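Local coordinates for protein nigerythrin (Desulfovibrio vulgaris subsp. vulgaris, PDB 1YUZ) that forms a homodimer carrying diiron and rubredoxin-like iron centres and shows NADH peroxidase activity in vitro, at residues A35-E40 with P89-P94; A53-G58 with L65-A70; D121-F126 with T143-A148. All blocks are in the same frame, centred on the assembly; numbering follows the deposited sequence. Where two conformers were deposited one is given.

Contact 1 (A35-E40 with P89-P94). With FE (Fe (III) ion), chain F.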
# COMPACT_ATOMS: atom_id res chain seq x y z
N ALA B 35 1.49 21.41 11.64
CA ALA B 35 2.00 20.86 10.40
C ALA B 35 1.11 19.71 9.94
O ALA B 35 0.83 19.57 8.75
CB ALA B 35 3.43 20.36 10.59
N ALA B 36 0.66 18.90 10.89
CA ALA B 36 -0.21 17.78 10.56
C ALA B 36 -1.53 18.32 10.01
O ALA B 36 -2.04 17.82 9.02
CB ALA B 36 -0.47 16.93 11.80
N ILE B 37 -2.08 19.34 10.66
CA ILE B 37 -3.33 19.92 10.20
C ILE B 37 -3.15 20.43 8.77
O ILE B 37 -4.01 20.22 7.92
CB ILE B 37 -3.79 21.07 11.11
CG1 ILE B 37 -4.25 20.50 12.45
CG2 ILE B 37 -4.92 21.86 10.45
CD1 ILE B 37 -4.49 21.53 13.52
N ALA B 38 -2.03 21.09 8.51
CA ALA B 38 -1.76 21.61 7.17
C ALA B 38 -1.73 20.46 6.17
O ALA B 38 -2.34 20.53 5.11
CB ALA B 38 -0.44 22.36 7.16
N GLY B 39 -1.00 19.40 6.52
CA GLY B 39 -0.90 18.25 5.65
C GLY B 39 -2.24 17.58 5.40
O GLY B 39 -2.56 17.20 4.27
N GLU B 40 -3.04 17.43 6.45
CA GLU B 40 -4.34 16.80 6.33
C GLU B 40 -5.31 17.66 5.54
O GLU B 40 -6.20 17.15 4.87
CB GLU B 40 -4.91 16.48 7.71
CG GLU B 40 -4.04 15.50 8.50
CD GLU B 40 -4.01 14.10 7.89
OE1 GLU B 40 -4.01 13.97 6.65
OE2 GLU B 40 -3.99 13.13 8.67
N PRO B 89 -5.57 29.72 21.30
CA PRO B 89 -6.95 30.08 20.94
C PRO B 89 -7.09 30.91 19.66
O PRO B 89 -8.11 30.82 18.97
CB PRO B 89 -7.44 30.85 22.17
CG PRO B 89 -6.68 30.20 23.28
CD PRO B 89 -5.29 30.09 22.70
N GLY B 90 -6.07 31.70 19.34
CA GLY B 90 -6.12 32.52 18.15
C GLY B 90 -5.84 31.76 16.86
O GLY B 90 -5.99 32.31 15.77
N TYR B 91 -5.44 30.50 16.99
CA TYR B 91 -5.14 29.68 15.83
C TYR B 91 -6.37 29.41 14.96
O TYR B 91 -7.43 29.04 15.46
CB TYR B 91 -4.54 28.34 16.26
CG TYR B 91 -4.35 27.37 15.11
CD1 TYR B 91 -3.30 27.54 14.20
CD2 TYR B 91 -5.22 26.31 14.92
CE1 TYR B 91 -3.14 26.67 13.13
CE2 TYR B 91 -5.07 25.43 13.85
CZ TYR B 91 -4.03 25.62 12.96
OH TYR B 91 -3.87 24.75 11.90
N GLU B 92 -6.20 29.60 13.65
CA GLU B 92 -7.28 29.36 12.70
C GLU B 92 -6.83 28.28 11.73
O GLU B 92 -5.71 28.32 11.21
CB GLU B 92 -7.59 30.65 11.93
CG GLU B 92 -8.02 31.81 12.82
CD GLU B 92 -9.29 31.51 13.58
OE1 GLU B 92 -10.35 31.36 12.94
OE2 GLU B 92 -9.23 31.43 14.83
N LYS B 93 -7.70 27.30 11.48
CA LYS B 93 -7.37 26.23 10.56
C LYS B 93 -7.14 26.81 9.17
O LYS B 93 -7.89 27.69 8.73
CB LYS B 93 -8.50 25.20 10.50
CG LYS B 93 -8.62 24.36 11.76
CD LYS B 93 -9.79 23.39 11.68
CE LYS B 93 -11.11 24.13 11.59
NZ LYS B 93 -12.26 23.20 11.52
N PRO B 94 -6.10 26.34 8.47
CA PRO B 94 -5.80 26.85 7.13
C PRO B 94 -6.72 26.28 6.07
O PRO B 94 -7.44 25.30 6.30
CB PRO B 94 -4.36 26.41 6.93
CG PRO B 94 -4.36 25.06 7.60
CD PRO B 94 -5.11 25.34 8.89
FE FE F . -3.87 11.89 6.70
O HOH W 1 -3.97 10.74 5.11

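Contact 2 (A53-G58 with L65-A70)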
# COMPACT_ATOMS: atom_id res chain seq x y z
N ALA B 53 -13.14 13.23 -9.66
CA ALA B 53 -12.60 12.67 -10.89
C ALA B 53 -13.02 11.21 -11.06
O ALA B 53 -13.38 10.79 -12.16
CB ALA B 53 -11.08 12.78 -10.89
N ALA B 54 -13.00 10.45 -9.97
CA ALA B 54 -13.38 9.04 -10.02
C ALA B 54 -14.82 8.90 -10.53
O ALA B 54 -15.10 8.03 -11.35
CB ALA B 54 -13.24 8.41 -8.64
N ARG B 55 -15.72 9.74 -10.03
CA ARG B 55 -17.11 9.67 -10.46
C ARG B 55 -17.22 9.98 -11.95
O ARG B 55 -17.95 9.30 -12.67
CB ARG B 55 -17.97 10.65 -9.66
CG ARG B 55 -18.25 10.17 -8.24
CD ARG B 55 -19.11 11.13 -7.44
NE ARG B 55 -19.35 10.62 -6.09
CZ ARG B 55 -20.15 9.60 -5.81
NH1 ARG B 55 -20.81 8.97 -6.77
NH2 ARG B 55 -20.28 9.20 -4.55
N GLU B 56 -16.50 10.99 -12.41
CA GLU B 56 -16.54 11.35 -13.82
C GLU B 56 -15.99 10.20 -14.67
O GLU B 56 -16.45 9.96 -15.78
CB GLU B 56 -15.70 12.60 -14.08
CG GLU B 56 -16.07 13.79 -13.23
CD GLU B 56 -15.17 14.98 -13.48
OE1 GLU B 56 -13.94 14.80 -13.46
OE2 GLU B 56 -15.69 16.10 -13.69
N GLN B 57 -15.00 9.50 -14.13
CA GLN B 57 -14.37 8.40 -14.84
C GLN B 57 -15.14 7.08 -14.76
O GLN B 57 -14.70 6.07 -15.31
CB GLN B 57 -12.94 8.21 -14.34
CG GLN B 57 -12.01 9.36 -14.71
CD GLN B 57 -10.60 9.20 -14.17
OE1 GLN B 57 -10.02 8.11 -14.24
NE2 GLN B 57 -10.04 10.28 -13.64
N GLY B 58 -16.28 7.10 -14.08
CA GLY B 58 -17.09 5.89 -13.97
C GLY B 58 -16.75 4.94 -12.85
O GLY B 58 -17.20 3.79 -12.85
N LEU B 65 -14.84 5.73 -1.81
CA LEU B 65 -13.70 5.47 -0.94
C LEU B 65 -12.93 6.77 -0.72
O LEU B 65 -12.53 7.08 0.40
CB LEU B 65 -12.78 4.41 -1.54
CG LEU B 65 -11.50 4.15 -0.75
CD1 LEU B 65 -11.82 3.78 0.70
CD2 LEU B 65 -10.70 3.04 -1.42
N PHE B 66 -12.72 7.54 -1.79
CA PHE B 66 -12.01 8.81 -1.66
C PHE B 66 -12.80 9.77 -0.77
O PHE B 66 -12.22 10.51 0.02
CB PHE B 66 -11.78 9.45 -3.03
CG PHE B 66 -10.60 8.88 -3.78
CD1 PHE B 66 -10.75 8.45 -5.10
CD2 PHE B 66 -9.35 8.81 -3.19
CE1 PHE B 66 -9.65 7.95 -5.81
CE2 PHE B 66 -8.25 8.31 -3.89
CZ PHE B 66 -8.41 7.89 -5.20
N GLU B 67 -14.13 9.75 -0.89
CA GLU B 67 -14.97 10.62 -0.08
C GLU B 67 -14.91 10.21 1.38
O GLU B 67 -14.84 11.06 2.27
CB GLU B 67 -16.40 10.59 -0.62
CG GLU B 67 -16.49 11.18 -2.01
CD GLU B 67 -17.79 10.88 -2.73
OE1 GLU B 67 -18.55 9.99 -2.28
OE2 GLU B 67 -18.05 11.53 -3.76
N ALA B 68 -14.92 8.91 1.64
CA ALA B 68 -14.85 8.41 3.00
C ALA B 68 -13.49 8.77 3.60
O ALA B 68 -13.41 9.18 4.75
CB ALA B 68 -15.05 6.90 3.02
N THR B 69 -12.43 8.62 2.81
CA THR B 69 -11.10 8.92 3.32
C THR B 69 -10.91 10.42 3.54
O THR B 69 -10.25 10.83 4.49
CB THR B 69 -10.01 8.37 2.38
OG1 THR B 69 -10.31 6.99 2.08
CG2 THR B 69 -8.66 8.41 3.08
N ALA B 70 -11.51 11.24 2.69
CA ALA B 70 -11.41 12.69 2.88
C ALA B 70 -12.08 13.00 4.22
O ALA B 70 -11.56 13.77 5.02
CB ALA B 70 -12.13 13.42 1.76

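Contact 3 (D121-F126 with T143-A148)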
# COMPACT_ATOMS: atom_id res chain seq x y z
N ASP B 121 6.21 7.65 8.42
CA ASP B 121 7.20 8.72 8.52
C ASP B 121 6.70 9.89 9.36
O ASP B 121 7.15 10.07 10.49
CB ASP B 121 7.55 9.20 7.10
CG ASP B 121 8.70 10.17 7.08
OD1 ASP B 121 8.85 10.95 8.05
OD2 ASP B 121 9.45 10.18 6.08
N MET B 122 5.76 10.65 8.83
CA MET B 122 5.26 11.82 9.54
C MET B 122 4.67 11.59 10.92
O MET B 122 5.17 12.13 11.90
CB MET B 122 4.24 12.58 8.69
CG MET B 122 3.88 13.92 9.29
SD MET B 122 2.54 14.74 8.45
CE MET B 122 1.15 13.90 9.20
N TYR B 123 3.60 10.81 11.01
CA TYR B 123 3.02 10.60 12.32
C TYR B 123 3.97 9.91 13.30
O TYR B 123 4.04 10.31 14.46
CB TYR B 123 1.66 9.90 12.20
CG TYR B 123 0.56 10.88 11.81
CD1 TYR B 123 -0.24 10.66 10.69
CD2 TYR B 123 0.33 12.04 12.56
CE1 TYR B 123 -1.24 11.56 10.32
CE2 TYR B 123 -0.66 12.95 12.20
CZ TYR B 123 -1.44 12.70 11.08
OH TYR B 123 -2.43 13.60 10.73
N PRO B 124 4.72 8.89 12.85
CA PRO B 124 5.63 8.27 13.82
C PRO B 124 6.64 9.31 14.35
O PRO B 124 7.00 9.29 15.53
CB PRO B 124 6.30 7.17 13.01
CG PRO B 124 5.19 6.71 12.13
CD PRO B 124 4.58 8.03 11.66
N ALA B 125 7.08 10.22 13.49
CA ALA B 125 8.04 11.26 13.89
C ALA B 125 7.40 12.19 14.92
O ALA B 125 8.03 12.55 15.92
CB ALA B 125 8.49 12.06 12.68
N PHE B 126 6.16 12.58 14.66
CA PHE B 126 5.44 13.47 15.57
C PHE B 126 5.09 12.77 16.87
O PHE B 126 5.11 13.39 17.94
CB PHE B 126 4.17 13.98 14.90
CG PHE B 126 4.42 14.94 13.76
CD1 PHE B 126 3.36 15.37 12.97
CD2 PHE B 126 5.70 15.42 13.49
CE1 PHE B 126 3.57 16.27 11.93
CE2 PHE B 126 5.92 16.33 12.45
CZ PHE B 126 4.85 16.75 11.67
N THR B 143 -1.40 9.13 17.34
CA THR B 143 -1.50 7.68 17.26
C THR B 143 -2.77 7.27 16.52
O THR B 143 -2.73 6.42 15.62
CB THR B 143 -1.52 7.05 18.66
OG1 THR B 143 -0.22 7.14 19.24
CG2 THR B 143 -1.94 5.59 18.60
N ARG B 144 -3.90 7.87 16.88
CA ARG B 144 -5.16 7.55 16.23
C ARG B 144 -5.08 7.82 14.74
O ARG B 144 -5.49 7.00 13.92
CB ARG B 144 -6.31 8.35 16.85
CG ARG B 144 -6.76 7.84 18.22
CD ARG B 144 -8.28 7.96 18.39
NE ARG B 144 -8.75 7.39 19.65
CZ ARG B 144 -8.54 6.13 20.03
NH1 ARG B 144 -7.86 5.31 19.24
NH2 ARG B 144 -8.99 5.69 21.19
N ALA B 145 -4.54 8.99 14.37
CA ALA B 145 -4.41 9.34 12.96
C ALA B 145 -3.49 8.34 12.25
O ALA B 145 -3.84 7.81 11.20
CB ALA B 145 -3.85 10.76 12.82
N LYS B 146 -2.33 8.09 12.84
CA LYS B 146 -1.34 7.17 12.28
C LYS B 146 -1.93 5.80 11.96
O LYS B 146 -1.67 5.25 10.89
CB LYS B 146 -0.17 7.03 13.27
CG LYS B 146 0.92 6.03 12.88
CD LYS B 146 0.63 4.64 13.41
CE LYS B 146 1.80 3.69 13.19
NZ LYS B 146 1.97 3.29 11.77
N LEU B 147 -2.71 5.26 12.88
CA LEU B 147 -3.32 3.95 12.70
C LEU B 147 -4.30 3.92 11.53
O LEU B 147 -4.37 2.95 10.79
CB LEU B 147 -4.02 3.51 13.98
CG LEU B 147 -3.08 3.18 15.13
CD1 LEU B 147 -3.86 3.09 16.42
CD2 LEU B 147 -2.33 1.89 14.85
N ALA B 148 -5.06 5.00 11.38
CA ALA B 148 -6.03 5.05 10.29
C ALA B 148 -5.33 5.18 8.95
O ALA B 148 -5.80 4.62 7.96
CB ALA B 148 -6.98 6.23 10.50

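Contact 1 (A35-E40 with P89-P94)
Ile37 meets Tyr91 and Pro94 through van der Waals contacts, which include the Tyr91 hydroxyl oxygen, and no hydrogen bond crosses between helical residues 35-40 and loop residues 89-94. Ile37 and Tyr91 approach from opposite directions. Ile37 CG2 lies 3.4 Å from Tyr91 OH, while Ile37 CD1 comes obliquely to the ring, 4.0 Å from Tyr91 CE2. With CG1 beside the backbone N (chi1 -71°) and the chain extended beyond it (chi2 170°), Ile37 turns both branches toward the loop. Pro94 crosses Ile37 at about a right angle, its CD 3.8 Å from Ile37 CG2; its CG also comes to 4.3 Å from Ala38 CA, a looser touch at the margin.

Metal binding takes place away from the loop. Glu40 chelates the iron(III) with both carboxylate oxygens, OE1 at 2.1 Å and OE2 at 2.3 Å from the metal, and a water is a further ligand. Glu73, Glu118 and Glu149 complete the protein ligands, and His76 ND1 is hydrogen-bonded to Glu40 OE2.

In the four-helix ferritin-like fold, the loop after helix 60-87 thus packs against helix 29-56. Tyr91 also touches Val84 of helix 60-87, and Ala36 touches Phe126 of helix 104-132.

Contact 2 (A53-G58 with L65-A70)
Arg55 NE donates to Glu67 OE2 at 2.8 Å, the shortest polar bond across this contact and a nearly straight one, with an N-H...O angle of 167°. A second bond runs alongside it, from Arg55 NH2 to Glu67 OE1 at 3.0 Å. The guanidinium therefore grips the carboxylate side-on, one nitrogen to each oxygen, and both oxygens are met on their syn side. OE2 lies almost in the guanidinium plane, yet the two flat groups are turned 31° against each other, so the salt bridge is bidentate without being coplanar. The pairing probably holds the rotation of both groups. Arg55 reaches across because its chain is extended from CG to NE (chi2 and chi3 both 180°), meeting the Glu67 side chain at about a right angle.

The apolar part is slighter. Ala54 CB approaches the edge of the Phe66 ring, near its plane, and comes to 4.3 Å from Phe66 CD1. Each segment has its own internal bonding. Leu65 O accepts from Thr69 N at 2.9 Å and from Thr69 OG1 at 2.8 Å, on opposite faces of its carbonyl plane. Gly58, with positive phi, ends helix 29-56 in a Schellman motif.

The contact joins the end of helix 29-56 to helix 60-87, close to the turn between these neighbours in the bundle. Phe66 carries on inward, edge-to-face with Phe50 and against Leu108 of helix 104-132 and Tyr156 of helix 136-161.

Contact 3 (D121-F126 with T143-A148)
Tyr123 and Ala145 make the tight half of this contact. Ala145 CB sits over one face of the Tyr123 ring in a CH-pi contact, 3.8 Å from the centroid and 22° off the ring normal, with its closest approach to CZ at 3.5 Å. Met122 CE presses on the opposite face, 3.4 Å above the ring plane, so the ring is sandwiched and its tilt fixed. Beside it, Tyr123 CB and Lys146 CB close to 3.6 Å as the two side chains slide past each other in opposite directions. The first torsion of Tyr123 (chi1 -80°) lays the ring across Ala145 CB and carries its OH toward Glu40.

Looser packing follows at Pro124, whose CD stands 4.3 Å from Lys146 CG. Helix 104-132 kinks here because the proline N makes no bond to the preceding turn. This side is buried too: beyond it, Lys146 NZ is hydrogen-bonded to Tyr160 OH of the second subunit.

The two helix segments pack nearly antiparallel, their axes 9.2 Å apart at 157°. Tyr123 OH is hydrogen-bonded to OE2 of Glu40, an iron ligand on helix 29-56, and to Glu80 OE2 of helix 60-87, which puts the hydroxyl in the second shell of the diiron site.

In the fold
From the N terminus, helix 29-56 supplies the first segment of contacts 1 and 2. Contact 2 closes a short span, the turn and the first residues of helix 60-87, and lies within the longer span that contact 1 closes when the loop after helix 60-87 returns to the beginning of helix 29-56. Contact 3 follows in series, pairing helices 104-132 and 136-161. Contacts 1 and 2, centred 25 Å apart, both use helix 29-56, one toward each end. Contacts 1 and 3 touch: Glu40 OE2 and Tyr123 OH, 2.6 Å apart, probably share a hydrogen bond, and Ala35 packs on Phe126, linking the two helix pairs. Contacts 2 and 3 lie on opposite sides of the chain's centre and do not touch.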